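Local coordinates for N-acetylmuramoyl-L-alanine amidase domain-containing protein SAOUHSC_02979 (Staphylococcus aureus, PDB 5T1Q) that is a secreted hydrolase that probably cleaves bacterial cell-wall peptidoglycan, this piece joining a glucosaminidase-like domain of the lysozyme clan to a CHAP domain, at residues A[84-87]-A[88-92]; A[201-205]-A[206-210]; A[266-269]-A[270-274]. One frame throughout, in Å; residues are numbered along the deposited sequence.

Contact 1 (A[84-87]-A[88-92])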
loop_
_atom_site.group_PDB
_atom_site.type_symbol
_atom_site.label_atom_id
_atom_site.label_comp_id
_atom_site.label_asym_id
_atom_site.label_seq_id
_atom_site.Cartn_x
_atom_site.Cartn_y
_atom_site.Cartn_z
ATOM N N VAL A 84 -1.293 -2.235 17.422
ATOM C CA VAL A 84 -0.195 -2.539 16.521
ATOM C C VAL A 84 -0.605 -3.732 15.657
ATOM O O VAL A 84 -0.428 -3.709 14.446
ATOM C CB VAL A 84 1.127 -2.799 17.288
ATOM C CG1 VAL A 84 2.237 -3.264 16.350
ATOM C CG2 VAL A 84 1.566 -1.542 18.028
HETATM N N MSE A 85 -1.206 -4.738 16.279
HETATM C CA MSE A 85 -1.633 -5.947 15.568
HETATM C C MSE A 85 -2.677 -5.650 14.499
HETATM O O MSE A 85 -2.593 -6.166 13.380
HETATM C CB MSE A 85 -2.149 -6.944 16.606
HETATM C CG MSE A 85 -2.666 -8.250 16.006
HETATM SE SE MSE A 85 -3.088 -9.485 17.490
HETATM C CE MSE A 85 -3.588 -11.065 16.431
ATOM N N ILE A 86 -3.666 -4.825 14.833
ATOM C CA ILE A 86 -4.724 -4.488 13.890
ATOM C C ILE A 86 -4.164 -3.629 12.742
ATOM O O ILE A 86 -4.553 -3.801 11.587
ATOM C CB ILE A 86 -5.901 -3.767 14.580
ATOM C CG1 ILE A 86 -6.581 -4.709 15.575
ATOM C CG2 ILE A 86 -6.918 -3.311 13.542
ATOM C CD1 ILE A 86 -7.593 -4.037 16.475
ATOM N N ALA A 87 -3.261 -2.713 13.082
ATOM C CA ALA A 87 -2.644 -1.848 12.101
ATOM C C ALA A 87 -1.804 -2.652 11.125
ATOM O O ALA A 87 -1.841 -2.387 9.919
ATOM C CB ALA A 87 -1.798 -0.794 12.787
ATOM N N GLN A 88 -1.038 -3.621 11.642
ATOM C CA GLN A 88 -0.234 -4.481 10.783
ATOM C C GLN A 88 -1.134 -5.315 9.873
ATOM O O GLN A 88 -0.817 -5.490 8.693
ATOM C CB GLN A 88 0.725 -5.376 11.584
ATOM C CG GLN A 88 1.962 -4.648 12.073
ATOM C CD GLN A 88 3.052 -5.587 12.575
ATOM O OE1 GLN A 88 3.080 -5.964 13.745
ATOM N NE2 GLN A 88 4.006 -5.888 11.706
ATOM N N ALA A 89 -2.258 -5.803 10.408
ATOM C CA ALA A 89 -3.218 -6.550 9.600
ATOM C C ALA A 89 -3.736 -5.662 8.469
ATOM O O ALA A 89 -3.753 -6.081 7.305
ATOM C CB ALA A 89 -4.379 -7.072 10.442
ATOM N N ILE A 90 -4.152 -4.442 8.812
ATOM C CA ILE A 90 -4.636 -3.473 7.816
ATOM C C ILE A 90 -3.587 -3.196 6.725
ATOM O O ILE A 90 -3.893 -3.242 5.536
ATOM C CB ILE A 90 -5.035 -2.130 8.486
ATOM C CG1 ILE A 90 -6.328 -2.297 9.289
ATOM C CG2 ILE A 90 -5.230 -1.027 7.443
ATOM C CD1 ILE A 90 -6.625 -1.135 10.219
ATOM N N LEU A 91 -2.358 -2.910 7.147
ATOM C CA LEU A 91 -1.270 -2.560 6.225
ATOM C C LEU A 91 -0.870 -3.700 5.291
ATOM O O LEU A 91 -0.864 -3.536 4.059
ATOM C CB LEU A 91 -0.060 -2.068 7.023
ATOM C CG LEU A 91 1.162 -1.505 6.285
ATOM C CD1 LEU A 91 2.051 -0.766 7.269
ATOM C CD2 LEU A 91 1.967 -2.573 5.552
ATOM N N GLU A 92 -0.586 -4.857 5.884
ATOM C CA GLU A 92 -0.117 -6.036 5.158
ATOM C C GLU A 92 -1.156 -6.712 4.270
ATOM O O GLU A 92 -0.786 -7.350 3.294
ATOM C CB GLU A 92 0.455 -7.072 6.150
ATOM C CG GLU A 92 1.643 -6.577 6.974
ATOM C CD GLU A 92 2.930 -6.414 6.183
ATOM O OE1 GLU A 92 3.092 -7.038 5.100
ATOM O OE2 GLU A 92 3.822 -5.671 6.667
#
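The amide of Gln88 is the one flat side-chain group to meet the other half of this helical stretch, and it does so through its oxygen: OE1 of Gln88 comes 3.8 Å from the methyl CG1 of Val84, one turn back. The two side chains run side by side and point the same way. With CG of Gln88 turned beside its own backbone N (chi1 -78°), that methylene passes 3.5 Å from Val84 O, and the extended chain beyond it carries the amide outward alongside Val84. There Tyr152 OH bonds to OE1 and Tyr195 OH to NE2, so both ends of this buried amide have hydrogen-bond partners and its rotation is set.

The backbone illustrates the regular i to i+4 pattern of an alpha helix. Gln88 N bonds to Val84 O at 2.9 Å, and matching bonds join the selenomethionine Met85 to Ala89, Ile86 to Ile90 and Ala87 to Leu91. On another side of the helix, CD1 of Ile90 reaches back toward Ile86 and touches its CG2 at 4.0 Å, the two branched chains crossing at a slant. CG1 of Ile90 sits 3.3 Å from Ile86 O, close against the carbonyl that its own backbone N uses.

All the touching residues are buried, because helix 82-93 is enclosed within the glucosaminidase-like domain of the lysozyme clan. Helix 58-78 meets Met85, Ile86, Ala89 and Ile90 through Ile74, Ala71, Phe63 and Val64. Val84 and Gln88 pack on helix 178-185, where both touch Leu185, while Ala87, Ile90 and Leu91 turn to helix 195-205.

Contact 2 (A[201-205]-A[206-210])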
loop_
_atom_site.group_PDB
_atom_site.type_symbol
_atom_site.label_atom_id
_atom_site.label_comp_id
_atom_site.label_asym_id
_atom_site.label_seq_id
_atom_site.Cartn_x
_atom_site.Cartn_y
_atom_site.Cartn_z
ATOM N N SER A 201 0.172 6.119 11.439
ATOM C CA SER A 201 -0.922 6.767 10.718
ATOM C C SER A 201 -2.219 5.954 10.801
ATOM O O SER A 201 -3.298 6.516 10.979
ATOM C CB SER A 201 -0.549 6.966 9.252
ATOM O OG SER A 201 -1.619 7.571 8.546
ATOM N N ILE A 202 -2.109 4.641 10.642
ATOM C CA ILE A 202 -3.274 3.762 10.710
ATOM C C ILE A 202 -3.864 3.759 12.132
ATOM O O ILE A 202 -5.072 3.888 12.315
ATOM C CB ILE A 202 -2.907 2.319 10.288
ATOM C CG1 ILE A 202 -2.478 2.287 8.817
ATOM C CG2 ILE A 202 -4.096 1.387 10.504
ATOM C CD1 ILE A 202 -1.836 0.989 8.363
ATOM N N ILE A 203 -2.997 3.617 13.127
ATOM C CA ILE A 203 -3.424 3.564 14.522
ATOM C C ILE A 203 -4.165 4.825 14.930
ATOM O O ILE A 203 -5.230 4.750 15.559
ATOM C CB ILE A 203 -2.224 3.328 15.457
ATOM C CG1 ILE A 203 -1.638 1.926 15.200
ATOM C CG2 ILE A 203 -2.646 3.466 16.918
ATOM C CD1 ILE A 203 -0.312 1.679 15.860
ATOM N N LYS A 204 -3.600 5.971 14.575
ATOM C CA LYS A 204 -4.179 7.253 14.908
ATOM C C LYS A 204 -5.551 7.470 14.265
ATOM O O LYS A 204 -6.534 7.698 14.958
ATOM C CB LYS A 204 -3.230 8.375 14.478
ATOM C CG LYS A 204 -3.735 9.776 14.769
ATOM C CD LYS A 204 -2.696 10.804 14.352
ATOM C CE LYS A 204 -3.217 12.218 14.538
ATOM N NZ LYS A 204 -2.251 13.225 14.015
ATOM N N HIS A 205 -5.606 7.364 12.946
ATOM C CA HIS A 205 -6.820 7.636 12.207
ATOM C C HIS A 205 -7.964 6.662 12.519
ATOM O O HIS A 205 -9.107 7.086 12.669
ATOM C CB HIS A 205 -6.524 7.665 10.701
ATOM C CG HIS A 205 -7.695 8.076 9.874
ATOM N ND1 HIS A 205 -8.427 7.181 9.124
ATOM C CD2 HIS A 205 -8.296 9.278 9.721
ATOM C CE1 HIS A 205 -9.419 7.819 8.528
ATOM N NE2 HIS A 205 -9.362 9.093 8.873
ATOM N N TYR A 206 -7.665 5.371 12.624
ATOM C CA TYR A 206 -8.715 4.401 12.924
ATOM C C TYR A 206 -8.969 4.194 14.428
ATOM O O TYR A 206 -9.764 3.334 14.798
ATOM C CB TYR A 206 -8.484 3.092 12.162
ATOM C CG TYR A 206 -8.680 3.276 10.669
ATOM C CD1 TYR A 206 -9.954 3.409 10.138
ATOM C CD2 TYR A 206 -7.595 3.334 9.788
ATOM C CE1 TYR A 206 -10.152 3.592 8.778
ATOM C CE2 TYR A 206 -7.782 3.511 8.420
ATOM C CZ TYR A 206 -9.071 3.641 7.923
ATOM O OH TYR A 206 -9.299 3.819 6.576
ATOM N N GLN A 207 -8.324 5.016 15.266
ATOM C CA GLN A 207 -8.508 5.010 16.717
ATOM C C GLN A 207 -8.367 3.606 17.302
ATOM O O GLN A 207 -9.199 3.149 18.109
ATOM C CB GLN A 207 -9.875 5.603 17.075
ATOM C CG GLN A 207 -10.104 7.033 16.610
ATOM C CD GLN A 207 -9.295 8.086 17.364
ATOM O OE1 GLN A 207 -8.942 7.916 18.525
ATOM N NE2 GLN A 207 -9.038 9.201 16.701
ATOM N N LEU A 208 -7.290 2.931 16.911
ATOM C CA LEU A 208 -7.076 1.559 17.318
ATOM C C LEU A 208 -6.637 1.357 18.780
ATOM O O LEU A 208 -6.664 0.216 19.265
ATOM C CB LEU A 208 -6.099 0.882 16.356
ATOM C CG LEU A 208 -6.470 0.935 14.867
ATOM C CD1 LEU A 208 -5.412 0.215 14.033
ATOM C CD2 LEU A 208 -7.848 0.336 14.613
ATOM N N THR A 209 -6.235 2.419 19.486
ATOM C CA THR A 209 -5.864 2.276 20.903
ATOM C C THR A 209 -7.077 1.905 21.760
ATOM O O THR A 209 -6.930 1.345 22.844
ATOM C CB THR A 209 -5.247 3.555 21.496
ATOM O OG1 THR A 209 -6.153 4.652 21.313
ATOM C CG2 THR A 209 -3.917 3.869 20.831
ATOM N N GLN A 210 -8.274 2.202 21.268
ATOM C CA GLN A 210 -9.487 1.883 22.009
ATOM C C GLN A 210 -9.642 0.360 22.209
ATOM O O GLN A 210 -10.540 -0.076 22.924
ATOM C CB GLN A 210 -10.727 2.474 21.322
ATOM C CG GLN A 210 -11.248 1.688 20.127
ATOM C CD GLN A 210 -12.408 2.384 19.437
ATOM O OE1 GLN A 210 -13.568 1.999 19.619
ATOM N NE2 GLN A 210 -12.108 3.442 18.680
HETATM O O HOH W 1 -5.664 5.137 18.304
HETATM O O HOH W 2 -9.513 9.678 13.371
#
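Leu208 folds back on the last turn of helix 195-205, its CD1 lying 3.9 Å from Ile202 CG2 and 4.3 Å from Ile203 CG1, and this apolar packing accompanies a Schellman motif that ends the helix. Gln207 takes the positive phi (51°) of the C-prime position and turns the chain so that Leu208 N bonds to Ile203 O at 3.1 Å, in the carbonyl plane. The second bond, from Gln207 N to Lys204 O, arrives from above the carbonyl plane and not on a lone pair.

Next to this centre, the Tyr206 side chain crosses Ile202 at a slant, its ring atom CD2 touching Ile202 CG2 at 4.1 Å. CG of His205 points away from its backbone N and lies beside the carbonyl carbon (chi1 -174°), which sets the imidazole next to Tyr206, edge-on to one ring face in a T-shaped pair, planes at 83°. ND1 of His205 lies 3.7 Å above the plane of the Tyr206 ring, over its centre, and this buried nitrogen has no hydrogen-bond partner in the model. His205 also stacks with Tyr229. At the polar edge a water bridges the turn, donating to Ile203 O at 2.8 Å and accepting from Thr209 N at 3.0 Å.

Contact 3 (A[266-269]-A[270-274])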
loop_
_atom_site.group_PDB
_atom_site.type_symbol
_atom_site.label_atom_id
_atom_site.label_comp_id
_atom_site.label_asym_id
_atom_site.label_seq_id
_atom_site.Cartn_x
_atom_site.Cartn_y
_atom_site.Cartn_z
ATOM N N THR A 266 -14.755 8.297 -15.568
ATOM C CA THR A 266 -14.188 8.012 -16.878
ATOM C C THR A 266 -13.298 6.799 -16.728
ATOM O O THR A 266 -12.686 6.587 -15.682
ATOM C CB THR A 266 -13.414 9.211 -17.491
ATOM O OG1 THR A 266 -12.060 9.240 -17.030
ATOM C CG2 THR A 266 -14.111 10.540 -17.175
ATOM N N SER A 267 -13.249 5.985 -17.766
ATOM C CA SER A 267 -12.476 4.764 -17.699
ATOM C C SER A 267 -11.476 4.603 -18.829
ATOM O O SER A 267 -11.565 5.241 -19.883
ATOM C CB SER A 267 -13.417 3.565 -17.688
ATOM O OG SER A 267 -14.142 3.476 -18.901
ATOM N N ILE A 268 -10.522 3.719 -18.558
ATOM C CA ILE A 268 -9.480 3.337 -19.473
ATOM C C ILE A 268 -9.366 1.807 -19.330
ATOM O O ILE A 268 -9.473 1.293 -18.220
ATOM C CB ILE A 268 -8.191 4.110 -19.125
ATOM C CG1 ILE A 268 -7.233 4.091 -20.300
ATOM C CG2 ILE A 268 -7.519 3.578 -17.849
ATOM C CD1 ILE A 268 -6.156 5.147 -20.193
ATOM N N SER A 269 -9.185 1.071 -20.431
ATOM C CA SER A 269 -9.138 -0.403 -20.353
ATOM C C SER A 269 -7.956 -0.985 -19.573
ATOM O O SER A 269 -6.965 -0.300 -19.293
ATOM C CB SER A 269 -9.205 -1.048 -21.738
ATOM O OG SER A 269 -8.160 -0.607 -22.552
ATOM N N GLY A 270 -8.088 -2.263 -19.247
ATOM C CA GLY A 270 -7.095 -2.980 -18.468
ATOM C C GLY A 270 -6.041 -3.704 -19.271
ATOM O O GLY A 270 -5.169 -4.360 -18.677
ATOM N N ASP A 271 -6.094 -3.559 -20.603
ATOM C CA ASP A 271 -5.193 -4.248 -21.517
ATOM C C ASP A 271 -4.089 -3.347 -22.102
ATOM O O ASP A 271 -3.461 -3.707 -23.104
ATOM C CB ASP A 271 -6.007 -4.882 -22.669
ATOM C CG ASP A 271 -6.472 -3.845 -23.754
ATOM O OD1 ASP A 271 -6.639 -2.631 -23.457
ATOM O OD2 ASP A 271 -6.664 -4.255 -24.919
ATOM N N LEU A 272 -3.841 -2.193 -21.488
ATOM C CA LEU A 272 -2.835 -1.280 -22.031
ATOM C C LEU A 272 -1.387 -1.665 -21.681
ATOM O O LEU A 272 -0.452 -1.053 -22.195
ATOM C CB LEU A 272 -3.140 0.169 -21.630
ATOM C CG LEU A 272 -4.500 0.747 -22.081
ATOM C CD1 LEU A 272 -4.625 2.177 -21.626
ATOM C CD2 LEU A 272 -4.743 0.685 -23.578
ATOM N N GLY A 273 -1.205 -2.666 -20.820
ATOM C CA GLY A 273 0.138 -3.141 -20.449
ATOM C C GLY A 273 0.936 -2.155 -19.601
ATOM O O GLY A 273 0.364 -1.357 -18.849
ATOM N N ASP A 274 2.265 -2.231 -19.695
ATOM C CA ASP A 274 3.135 -1.313 -18.950
ATOM C C ASP A 274 2.901 0.121 -19.397
ATOM O O ASP A 274 2.496 0.367 -20.528
ATOM C CB ASP A 274 4.600 -1.675 -19.125
ATOM C CG ASP A 274 4.906 -3.096 -18.674
ATOM O OD1 ASP A 274 4.237 -3.605 -17.742
ATOM O OD2 ASP A 274 5.813 -3.698 -19.264
#
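From Ile268, in beta conformation, and Ser269, near polyproline II, the backbone bends through Gly270, Asp271 and Leu272, whose psi values are all near zero, and leaves through Gly273 at a positive phi of 69°. The bend brings Leu272 back against Ile268: CD1 of Leu272 lies 3.5 Å from CG1 of Ile268, tighter than usual for two carbons, and almost as near to Ile268 CD1. The side chains cross at about a right angle. Both lean on Trp278 of helix 278-284, and Ile268 also touches Tyr258 and Met261 of helix 253-262, so this CHAP-domain loop packs on both helices.

On the outer side, Ser269 OG donates to Asp271 OD1 over 2.7 Å, meeting the carboxylate oxygen nearly head-on along its C-O bond. The hydroxyl lies between the backbone N and carbonyl carbon of Ser269 (chi1 58°), and CG of Asp271 takes the same kind of position (chi1 77°), which brings the two groups together across the bend.

The other carboxylate oxygen of Asp271, OD2, forms a salt bridge with Arg285 NE. A hydroxyl on one oxygen and a guanidinium on the other would be expected to stabilise the ionised form of this exposed aspartate.

Contacts 1 and 2 belong to one packed unit, whereas contact 3 lies in another domain. The centres of the first two are 10 Å apart, and helices 82-93 and 195-205 meet directly: Ile90 CD1 touches Ile202 CG2 at 3.6 Å, and Ala87 CB touches Ile203 CG1 at 3.6 Å. Contact 3 is on the opposite side of the chain's centre, with its centre 31 Å from that of contact 1 and 35 Å from that of contact 2. It sits in the CHAP domain, where Cys253, His314 and Glu331 have a geometry consistent with a catalytic triad. The Leu272 side chain is about 10 Å from a bound sodium ion.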